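Local coordinates for protein exoglucanase A (Cellulomonas fimi, PDB 7CBD) that hydrolyses 1,4-beta-glucosidic linkages of cellulose with inversion of anomeric configuration, releasing cellobiose from the non-reducing chain ends, through this family 6 glycoside hydrolase catalytic domain, at residues L91-L96 against A118-E123; E123-I128 against L178-A183; T145-S150 against Q172-A177. All coordinates share one frame; numbering follows the deposited sequence.

Contact 1 of 3, residues L91-L96 against A118-E123; sequences LVIYDL and ARYKSE
Tyr120 and Asp95 press against each other here and share one acceptor: the Tyr120 hydroxyl and Asp95 N both hydrogen-bond to OE2 of Glu147, a residue just past the neighbouring strand. That shared carboxylate oxygen fixes the phenol end and the backbone of the turn together, although the two segments have no direct hydrogen bond between them.

Tyr120 CG lies anti to the backbone N (chi1 -178°), which carries the ring off helix 114-132 towards the end of strand 87-93. Leu96 comes over one face: its CD2 sits 4.1 Å from the ring centroid, 28° off the normal, and makes a CH-pi contact. The methyl is displaced towards the phenol end, with CD2 3.7 Å from Tyr120 CZ. At the hydroxyl, Ile93 CG2 lies 3.9 Å from Tyr120 OH, the two side chains crossing at about a right angle. The ring also meets main chain, since Asp95 O approaches Tyr120 CD1 to 3.2 Å at an oblique angle. Leu96 N is 3.6 Å from Tyr120 CE1, so the peptide joining Asp95 to Leu96 lies against the same CD1-CE1 side of the ring.

Tyr120 also meets the ring of Tyr124, their planes about 25° apart, and the Tyr124 hydroxyl in turn bonds Tyr94 N. Tyr124 thus holds Tyr94 directly, and Tyr120 holds Asp95 through Glu147. Leu96 is about 8 Å, side chain to side chain, from Asp149, the predicted proton donor. This is the carboxyl end of a parallel strand packed on the helix of a beta-alpha-beta crossover (strand 87-93, helix 114-132, strand 141-146), the building unit of the distorted beta/alpha barrel of family 6 glycoside hydrolases.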
loop_
_atom_site.group_PDB
_atom_site.type_symbol
_atom_site.label_atom_id
_atom_site.label_comp_id
_atom_site.label_asym_id
_atom_site.label_seq_id
_atom_site.Cartn_x
_atom_site.Cartn_y
_atom_site.Cartn_z
ATOM N N LEU A 91 -7.232 -7.657 3.764
ATOM C CA LEU A 91 -6.274 -8.462 4.507
ATOM C C LEU A 91 -4.965 -8.446 3.733
ATOM O O LEU A 91 -4.970 -8.653 2.516
ATOM C CB LEU A 91 -6.801 -9.894 4.523
ATOM C CG LEU A 91 -6.596 -10.882 5.680
ATOM C CD1 LEU A 91 -6.432 -12.316 5.165
ATOM C CD2 LEU A 91 -5.520 -10.519 6.644
ATOM N N VAL A 92 -3.845 -8.204 4.411
ATOM C CA VAL A 92 -2.543 -8.189 3.745
ATOM C C VAL A 92 -1.767 -9.452 4.095
ATOM O O VAL A 92 -1.509 -9.732 5.275
ATOM C CB VAL A 92 -1.716 -6.939 4.068
ATOM C CG1 VAL A 92 -0.545 -6.842 3.088
ATOM C CG2 VAL A 92 -2.585 -5.698 3.988
ATOM N N ILE A 93 -1.390 -10.188 3.053
ATOM C CA ILE A 93 -0.551 -11.373 3.144
ATOM C C ILE A 93 0.883 -10.888 2.927
ATOM O O ILE A 93 1.209 -10.361 1.859
ATOM C CB ILE A 93 -0.965 -12.380 2.057
ATOM C CG1 ILE A 93 -2.467 -12.681 2.138
ATOM C CG2 ILE A 93 -0.133 -13.650 2.129
ATOM C CD1 ILE A 93 -2.916 -13.265 3.460
ATOM N N TYR A 94 1.732 -11.009 3.951
ATOM C CA TYR A 94 3.015 -10.305 3.935
ATOM C C TYR A 94 4.026 -11.004 4.832
ATOM O O TYR A 94 4.415 -10.466 5.876
ATOM C CB TYR A 94 2.826 -8.849 4.387
ATOM C CG TYR A 94 4.021 -7.919 4.216
ATOM C CD1 TYR A 94 4.765 -7.900 3.044
ATOM C CD2 TYR A 94 4.363 -7.019 5.221
ATOM C CE1 TYR A 94 5.845 -7.031 2.886
ATOM C CE2 TYR A 94 5.424 -6.152 5.073
ATOM C CZ TYR A 94 6.160 -6.157 3.905
ATOM O OH TYR A 94 7.214 -5.276 3.777
ATOM N N ASP A 95 4.478 -12.199 4.428
ATOM C CA ASP A 95 5.489 -12.878 5.230
ATOM C C ASP A 95 6.372 -13.815 4.413
ATOM O O ASP A 95 6.862 -14.813 4.953
ATOM C CB ASP A 95 4.850 -13.633 6.407
ATOM C CG ASP A 95 5.801 -13.815 7.577
ATOM O OD1 ASP A 95 6.829 -13.101 7.666
ATOM O OD2 ASP A 95 5.490 -14.676 8.425
ATOM N N LEU A 96 6.641 -13.491 3.145
ATOM C CA LEU A 96 7.409 -14.407 2.306
ATOM C C LEU A 96 8.788 -14.677 2.904
ATOM O O LEU A 96 9.389 -13.801 3.541
ATOM C CB LEU A 96 7.625 -13.834 0.910
ATOM C CG LEU A 96 6.482 -14.057 -0.067
ATOM C CD1 LEU A 96 6.658 -13.165 -1.270
ATOM C CD2 LEU A 96 6.361 -15.504 -0.493
ATOM N N ALA A 118 8.937 -23.831 4.063
ATOM C CA ALA A 118 8.049 -24.803 4.697
ATOM C C ALA A 118 7.249 -24.153 5.822
ATOM O O ALA A 118 6.064 -24.455 6.007
ATOM C CB ALA A 118 8.845 -26.013 5.187
ATOM N N ARG A 119 7.871 -23.239 6.569
ATOM C CA ARG A 119 7.156 -22.527 7.625
ATOM C C ARG A 119 6.142 -21.547 7.047
ATOM O O ARG A 119 5.042 -21.385 7.591
ATOM C CB ARG A 119 8.161 -21.788 8.503
ATOM C CG ARG A 119 7.619 -21.314 9.831
ATOM C CD ARG A 119 8.753 -21.166 10.834
ATOM N NE ARG A 119 10.028 -21.554 10.232
ATOM C CZ ARG A 119 11.229 -21.218 10.697
ATOM N NH1 ARG A 119 11.350 -20.482 11.793
ATOM N NH2 ARG A 119 12.314 -21.626 10.057
ATOM N N TYR A 120 6.498 -20.870 5.955
ATOM C CA TYR A 120 5.541 -19.992 5.285
ATOM C C TYR A 120 4.277 -20.754 4.906
ATOM O O TYR A 120 3.158 -20.287 5.133
ATOM C CB TYR A 120 6.184 -19.407 4.033
ATOM C CG TYR A 120 5.304 -18.444 3.262
ATOM C CD1 TYR A 120 5.081 -17.149 3.732
ATOM C CD2 TYR A 120 4.730 -18.811 2.045
ATOM C CE1 TYR A 120 4.308 -16.250 3.018
ATOM C CE2 TYR A 120 3.941 -17.916 1.323
ATOM C CZ TYR A 120 3.742 -16.637 1.816
ATOM O OH TYR A 120 2.978 -15.751 1.107
ATOM N N LYS A 121 4.444 -21.950 4.347
ATOM C CA LYS A 121 3.291 -22.733 3.927
ATOM C C LYS A 121 2.487 -23.224 5.125
ATOM O O LYS A 121 1.271 -23.019 5.191
ATOM C CB LYS A 121 3.745 -23.918 3.070
ATOM C CG LYS A 121 4.360 -23.543 1.736
ATOM C CD LYS A 121 4.823 -24.780 0.993
ATOM C CE LYS A 121 5.398 -24.446 -0.374
ATOM N NZ LYS A 121 5.954 -25.669 -1.013
ATOM N N SER A 122 3.149 -23.866 6.088
ATOM C CA SER A 122 2.442 -24.612 7.123
ATOM C C SER A 122 2.029 -23.763 8.315
ATOM O O SER A 122 0.998 -24.048 8.934
ATOM C CB SER A 122 3.297 -25.789 7.603
ATOM O OG SER A 122 4.374 -25.342 8.406
ATOM N N GLU A 123 2.807 -22.737 8.662
ATOM C CA GLU A 123 2.549 -21.931 9.847
ATOM C C GLU A 123 2.037 -20.536 9.538
ATOM O O GLU A 123 1.628 -19.823 10.465
ATOM C CB GLU A 123 3.817 -21.821 10.713
ATOM C CG GLU A 123 4.295 -23.138 11.299
ATOM C CD GLU A 123 5.688 -23.045 11.917
ATOM O OE1 GLU A 123 6.006 -22.007 12.542
ATOM O OE2 GLU A 123 6.475 -24.010 11.765
#

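Contact 2 of 3, residues E123-I128 against L178-A183; sequences EYIDPI and LDKLHA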
loop_
_atom_site.group_PDB
_atom_site.type_symbol
_atom_site.label_atom_id
_atom_site.label_comp_id
_atom_site.label_asym_id
_atom_site.label_seq_id
_atom_site.Cartn_x
_atom_site.Cartn_y
_atom_site.Cartn_z
ATOM N N GLU A 123 2.807 -22.737 8.662
ATOM C CA GLU A 123 2.549 -21.931 9.847
ATOM C C GLU A 123 2.037 -20.536 9.538
ATOM O O GLU A 123 1.628 -19.823 10.465
ATOM C CB GLU A 123 3.817 -21.821 10.713
ATOM C CG GLU A 123 4.295 -23.138 11.299
ATOM C CD GLU A 123 5.688 -23.045 11.917
ATOM O OE1 GLU A 123 6.006 -22.007 12.542
ATOM O OE2 GLU A 123 6.475 -24.010 11.765
ATOM N N TYR A 124 2.048 -20.123 8.273
ATOM C CA TYR A 124 1.538 -18.808 7.902
ATOM C C TYR A 124 0.343 -18.939 6.962
ATOM O O TYR A 124 -0.784 -18.624 7.361
ATOM C CB TYR A 124 2.670 -17.934 7.342
ATOM C CG TYR A 124 2.198 -16.547 6.984
ATOM C CD1 TYR A 124 1.986 -15.582 7.967
ATOM C CD2 TYR A 124 1.941 -16.209 5.661
ATOM C CE1 TYR A 124 1.513 -14.306 7.635
ATOM C CE2 TYR A 124 1.471 -14.942 5.320
ATOM C CZ TYR A 124 1.261 -13.998 6.309
ATOM O OH TYR A 124 0.790 -12.751 5.964
ATOM N N ILE A 125 0.538 -19.423 5.732
ATOM C CA ILE A 125 -0.582 -19.511 4.796
ATOM C C ILE A 125 -1.642 -20.493 5.293
ATOM O O ILE A 125 -2.841 -20.194 5.275
ATOM C CB ILE A 125 -0.102 -19.852 3.374
ATOM C CG1 ILE A 125 0.781 -18.734 2.802
ATOM C CG2 ILE A 125 -1.297 -20.112 2.461
ATOM C CD1 ILE A 125 0.111 -17.380 2.692
ATOM N N ASP A 126 -1.230 -21.693 5.712
ATOM C CA ASP A 126 -2.236 -22.693 6.083
ATOM C C ASP A 126 -3.170 -22.211 7.186
ATOM O O ASP A 126 -4.396 -22.346 7.025
ATOM C CB ASP A 126 -1.596 -24.044 6.429
ATOM C CG ASP A 126 -1.139 -24.822 5.205
ATOM O OD1 ASP A 126 -1.366 -24.363 4.063
ATOM O OD2 ASP A 126 -0.535 -25.901 5.401
ATOM N N PRO A 127 -2.693 -21.655 8.308
ATOM C CA PRO A 127 -3.647 -21.199 9.334
ATOM C C PRO A 127 -4.494 -20.025 8.884
ATOM O O PRO A 127 -5.655 -19.921 9.293
ATOM C CB PRO A 127 -2.759 -20.837 10.533
ATOM C CG PRO A 127 -1.457 -21.524 10.280
ATOM C CD PRO A 127 -1.300 -21.610 8.797
ATOM N N ILE A 128 -3.955 -19.130 8.059
ATOM C CA ILE A 128 -4.779 -18.047 7.533
ATOM C C ILE A 128 -5.898 -18.607 6.658
ATOM O O ILE A 128 -7.075 -18.268 6.828
ATOM C CB ILE A 128 -3.907 -17.021 6.789
ATOM C CG1 ILE A 128 -3.038 -16.243 7.782
ATOM C CG2 ILE A 128 -4.782 -16.084 5.983
ATOM C CD1 ILE A 128 -1.976 -15.403 7.120
ATOM N N LEU A 178 -1.601 -18.044 -3.586
ATOM C CA LEU A 178 -2.673 -17.938 -4.571
ATOM C C LEU A 178 -3.482 -19.225 -4.660
ATOM O O LEU A 178 -4.718 -19.184 -4.715
ATOM C CB LEU A 178 -2.096 -17.573 -5.937
ATOM C CG LEU A 178 -1.536 -16.156 -6.086
ATOM C CD1 LEU A 178 -0.884 -16.025 -7.443
ATOM C CD2 LEU A 178 -2.621 -15.110 -5.930
ATOM N N ASP A 179 -2.809 -20.381 -4.671
ATOM C CA ASP A 179 -3.526 -21.651 -4.766
ATOM C C ASP A 179 -4.455 -21.839 -3.574
ATOM O O ASP A 179 -5.628 -22.209 -3.731
ATOM C CB ASP A 179 -2.538 -22.824 -4.834
ATOM C CG ASP A 179 -1.890 -23.001 -6.206
ATOM O OD1 ASP A 179 -2.399 -22.462 -7.218
ATOM O OD2 ASP A 179 -0.862 -23.713 -6.269
ATOM N N LYS A 180 -3.944 -21.594 -2.363
ATOM C CA LYS A 180 -4.742 -21.824 -1.162
ATOM C C LYS A 180 -5.878 -20.820 -1.045
ATOM O O LYS A 180 -6.993 -21.178 -0.653
ATOM C CB LYS A 180 -3.851 -21.768 0.077
ATOM C CG LYS A 180 -2.876 -22.931 0.158
ATOM C CD LYS A 180 -3.565 -24.194 0.629
ATOM C CE LYS A 180 -3.941 -24.079 2.103
ATOM N NZ LYS A 180 -4.320 -25.386 2.720
ATOM N N LEU A 181 -5.611 -19.553 -1.365
ATOM C CA LEU A 181 -6.617 -18.516 -1.182
ATOM C C LEU A 181 -7.652 -18.533 -2.297
ATOM O O LEU A 181 -8.845 -18.326 -2.044
ATOM C CB LEU A 181 -5.949 -17.148 -1.081
ATOM C CG LEU A 181 -5.106 -16.946 0.176
ATOM C CD1 LEU A 181 -4.393 -15.617 0.137
ATOM C CD2 LEU A 181 -5.956 -17.029 1.411
ATOM N N HIS A 182 -7.220 -18.756 -3.542
ATOM C CA HIS A 182 -8.197 -18.788 -4.623
ATOM C C HIS A 182 -9.184 -19.946 -4.480
ATOM O O HIS A 182 -10.307 -19.866 -4.991
ATOM C CB HIS A 182 -7.518 -18.825 -5.988
ATOM C CG HIS A 182 -8.488 -18.964 -7.112
ATOM N ND1 HIS A 182 -9.409 -17.985 -7.416
ATOM C CD2 HIS A 182 -8.737 -19.992 -7.954
ATOM C CE1 HIS A 182 -10.163 -18.391 -8.422
ATOM N NE2 HIS A 182 -9.776 -19.606 -8.766
ATOM N N ALA A 183 -8.795 -21.022 -3.796
ATOM C CA ALA A 183 -9.719 -22.126 -3.554
ATOM C C ALA A 183 -10.893 -21.735 -2.661
ATOM O O ALA A 183 -11.871 -22.486 -2.589
ATOM C CB ALA A 183 -8.977 -23.326 -2.955
HETATM O O HOH W 1 -5.324 -24.352 5.163
#
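Ile125 and Asp126 meet Lys180 where two outer helices of the beta/alpha barrel, 114-132 and 161-182, lie side by side. On the apolar side Ile125 CG2 rests on the root of the lysine, 3.9 Å from Lys180 CB and about as near to its CG. Further along, Asp126 OD1 forms a salt bridge with Lys180 NZ at 3.4 Å. The same oxygen is 3.2 Å from Lys180 CE, so the carboxylate lies against the last carbon as well as the ammonium group.

Lys180 reaches this place by folding back: CB and CG lie on Ile125, and the bends at chi2 (-78°) and chi3 (-71°) then turn CE and NZ towards Asp126. The stronger polar partner of Asp126 OD1 is the Tyr176 hydroxyl, one turn earlier on the lysine's helix; that bond probably fixes the carboxylate where the lysine meets it. Below the polar pair, Leu181 and Ile125 both reach Ile93 of the sheet. A water makes a second link, to the main chain: it donates to Asp126 O at 2.9 Å and accepts from Lys180 NZ at 2.8 Å.

Contact 3 of 3, residues T145-S150 against Q172-A177; sequences TIEPDS and QGVKYA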
loop_
_atom_site.group_PDB
_atom_site.type_symbol
_atom_site.label_atom_id
_atom_site.label_comp_id
_atom_site.label_asym_id
_atom_site.label_seq_id
_atom_site.Cartn_x
_atom_site.Cartn_y
_atom_site.Cartn_z
ATOM N N THR A 145 -4.563 -8.633 -0.256
ATOM C CA THR A 145 -3.424 -8.034 -0.941
ATOM C C THR A 145 -2.240 -8.985 -0.792
ATOM O O THR A 145 -1.817 -9.281 0.330
ATOM C CB THR A 145 -3.104 -6.663 -0.343
ATOM O OG1 THR A 145 -4.103 -5.717 -0.740
ATOM C CG2 THR A 145 -1.743 -6.166 -0.833
ATOM N N ILE A 146 -1.718 -9.477 -1.915
ATOM C CA ILE A 146 -0.761 -10.583 -1.917
ATOM C C ILE A 146 0.660 -10.026 -1.998
ATOM O O ILE A 146 1.129 -9.618 -3.067
ATOM C CB ILE A 146 -1.026 -11.576 -3.053
ATOM C CG1 ILE A 146 -2.480 -12.058 -3.071
ATOM C CG2 ILE A 146 -0.069 -12.762 -2.940
ATOM C CD1 ILE A 146 -2.917 -12.768 -1.819
ATOM N N GLU A 147 1.348 -10.040 -0.860
ATOM C CA GLU A 147 2.794 -9.882 -0.705
ATOM C C GLU A 147 3.352 -8.609 -1.330
ATOM O O GLU A 147 4.048 -8.649 -2.355
ATOM C CB GLU A 147 3.533 -11.145 -1.152
ATOM C CG GLU A 147 3.199 -12.369 -0.305
ATOM C CD GLU A 147 3.804 -12.349 1.098
ATOM O OE1 GLU A 147 4.676 -11.498 1.390
ATOM O OE2 GLU A 147 3.409 -13.202 1.924
ATOM N N PRO A 148 3.102 -7.461 -0.707
ATOM C CA PRO A 148 3.772 -6.224 -1.129
ATOM C C PRO A 148 5.289 -6.387 -1.162
ATOM O O PRO A 148 5.865 -7.191 -0.429
ATOM C CB PRO A 148 3.349 -5.216 -0.051
ATOM C CG PRO A 148 2.046 -5.766 0.482
ATOM C CD PRO A 148 2.203 -7.255 0.440
ATOM N N ASP A 149 5.933 -5.617 -2.043
ATOM C CA ASP A 149 7.396 -5.571 -2.115
ATOM C C ASP A 149 8.017 -6.941 -2.381
ATOM O O ASP A 149 9.034 -7.298 -1.782
ATOM C CB ASP A 149 8.000 -4.929 -0.864
ATOM C CG ASP A 149 9.480 -4.647 -1.013
ATOM O OD1 ASP A 149 9.927 -4.408 -2.156
ATOM O OD2 ASP A 149 10.200 -4.701 0.008
ATOM N N SER A 150 7.419 -7.717 -3.289
ATOM C CA SER A 150 7.937 -9.055 -3.566
ATOM C C SER A 150 8.372 -9.213 -5.020
ATOM O O SER A 150 9.508 -8.874 -5.370
ATOM C CB SER A 150 6.947 -10.151 -3.132
ATOM O OG SER A 150 5.727 -10.098 -3.860
ATOM N N GLN A 172 7.545 -19.565 -5.519
ATOM C CA GLN A 172 6.836 -20.709 -4.955
ATOM C C GLN A 172 5.891 -20.284 -3.838
ATOM O O GLN A 172 4.801 -20.853 -3.690
ATOM C CB GLN A 172 7.836 -21.761 -4.477
ATOM C CG GLN A 172 8.699 -22.320 -5.608
ATOM C CD GLN A 172 9.870 -23.144 -5.118
ATOM O OE1 GLN A 172 9.798 -23.785 -4.070
ATOM N NE2 GLN A 172 10.960 -23.134 -5.881
ATOM N N GLY A 173 6.282 -19.276 -3.055
ATOM C CA GLY A 173 5.426 -18.816 -1.978
ATOM C C GLY A 173 4.191 -18.107 -2.485
ATOM O O GLY A 173 3.089 -18.332 -1.979
ATOM N N VAL A 174 4.349 -17.247 -3.496
ATOM C CA VAL A 174 3.180 -16.586 -4.063
ATOM C C VAL A 174 2.262 -17.605 -4.733
ATOM O O VAL A 174 1.036 -17.526 -4.600
ATOM C CB VAL A 174 3.573 -15.422 -4.995
ATOM C CG1 VAL A 174 2.341 -14.878 -5.718
ATOM C CG2 VAL A 174 4.236 -14.314 -4.202
ATOM N N LYS A 175 2.830 -18.588 -5.446
ATOM C CA LYS A 175 2.003 -19.655 -6.009
ATOM C C LYS A 175 1.183 -20.343 -4.922
ATOM O O LYS A 175 -0.020 -20.581 -5.091
ATOM C CB LYS A 175 2.864 -20.681 -6.754
ATOM C CG LYS A 175 2.097 -21.964 -7.090
ATOM C CD LYS A 175 2.938 -23.018 -7.788
ATOM C CE LYS A 175 2.303 -24.422 -7.664
ATOM N NZ LYS A 175 0.933 -24.550 -8.274
ATOM N N TYR A 176 1.821 -20.671 -3.796
ATOM C CA TYR A 176 1.121 -21.374 -2.726
ATOM C C TYR A 176 0.014 -20.512 -2.134
ATOM O O TYR A 176 -1.104 -20.988 -1.906
ATOM C CB TYR A 176 2.121 -21.786 -1.649
ATOM C CG TYR A 176 1.557 -22.755 -0.637
ATOM C CD1 TYR A 176 1.516 -24.119 -0.902
ATOM C CD2 TYR A 176 1.053 -22.305 0.579
ATOM C CE1 TYR A 176 1.006 -25.009 0.026
ATOM C CE2 TYR A 176 0.538 -23.188 1.512
ATOM C CZ TYR A 176 0.511 -24.536 1.224
ATOM O OH TYR A 176 -0.001 -25.416 2.151
ATOM N N ALA A 177 0.314 -19.236 -1.867
ATOM C CA ALA A 177 -0.691 -18.319 -1.346
ATOM C C ALA A 177 -1.877 -18.236 -2.292
ATOM O O ALA A 177 -3.034 -18.364 -1.872
ATOM C CB ALA A 177 -0.069 -16.941 -1.131
#
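Strand 141-146 and helix 161-182 belong to one beta-alpha-beta crossover of the barrel, and Ile146 packs on Val174 where the strand runs out into the loop carrying Asp149, the predicted proton donor. The contact is mostly apolar, with one hydroxyl at its margin. Ile146 CG2 stands 4.2 Å from Val174 CG1, and the same isoleucine methyl lies 4.6 Å from Ala177 CB, so it faces the seam between two successive turns of the helix.

Val174 divides its branches between strand and loop. With CG1 anti to the backbone N (chi1 172°), that methyl meets Ile146 while CG2 faces the residues beyond the strand. There it touches the first carbon of one side chain and the hydroxyl of another: Glu147 CB and Ser150 OG each lie 4.5 Å from Val174 CG2. The carboxylate of Glu147 goes elsewhere, to the Tyr120 hydroxyl of helix 114-132, and it is the aliphatic base of the residue that Val174 meets.

The loop closes back on itself beside this methyl. Ser150 OG donates to Glu147 O at 2.7 Å, lying in the carbonyl plane with a C=O...O angle of 146°. Behind the pair, Ile191 of strand 187-192 touches both Ile146 and Val174, so the methyls are packed from the next strand too.

The chemistry divides the work: weak, undirected methyl contacts seat the strand end on its helix, while the serine bond sets the turn. Asp149 does not meet residues 172-177; its OD1 is held by Asn153, from beyond the segment, and the short Ser150 bond spans the turn in which Pro148 and Asp149 sit.

Contacts 1 and 3 are buried and sit at the carboxyl ends of neighbouring parallel strands, 87-93 and 141-146, with Ile93 O bonded to Glu147 N between them; contact 2 lies farther out, only partly buried, and joins the two helices that cover those strands. Helix 114-132 serves contacts 1 and 2, helix 161-182 serves contacts 2 and 3. Chemistry differs with place: contact 1 is a ring whose hydroxyl bonds the buried carboxylate of Glu147, contact 3 is methyl packing that meets that same residue only by its CB, and contact 2 is a charge pair with a bridging water. Contacts 2 and 3 also meet through Ile125, whose CD1 is 3.9 Å from Ala177 CB.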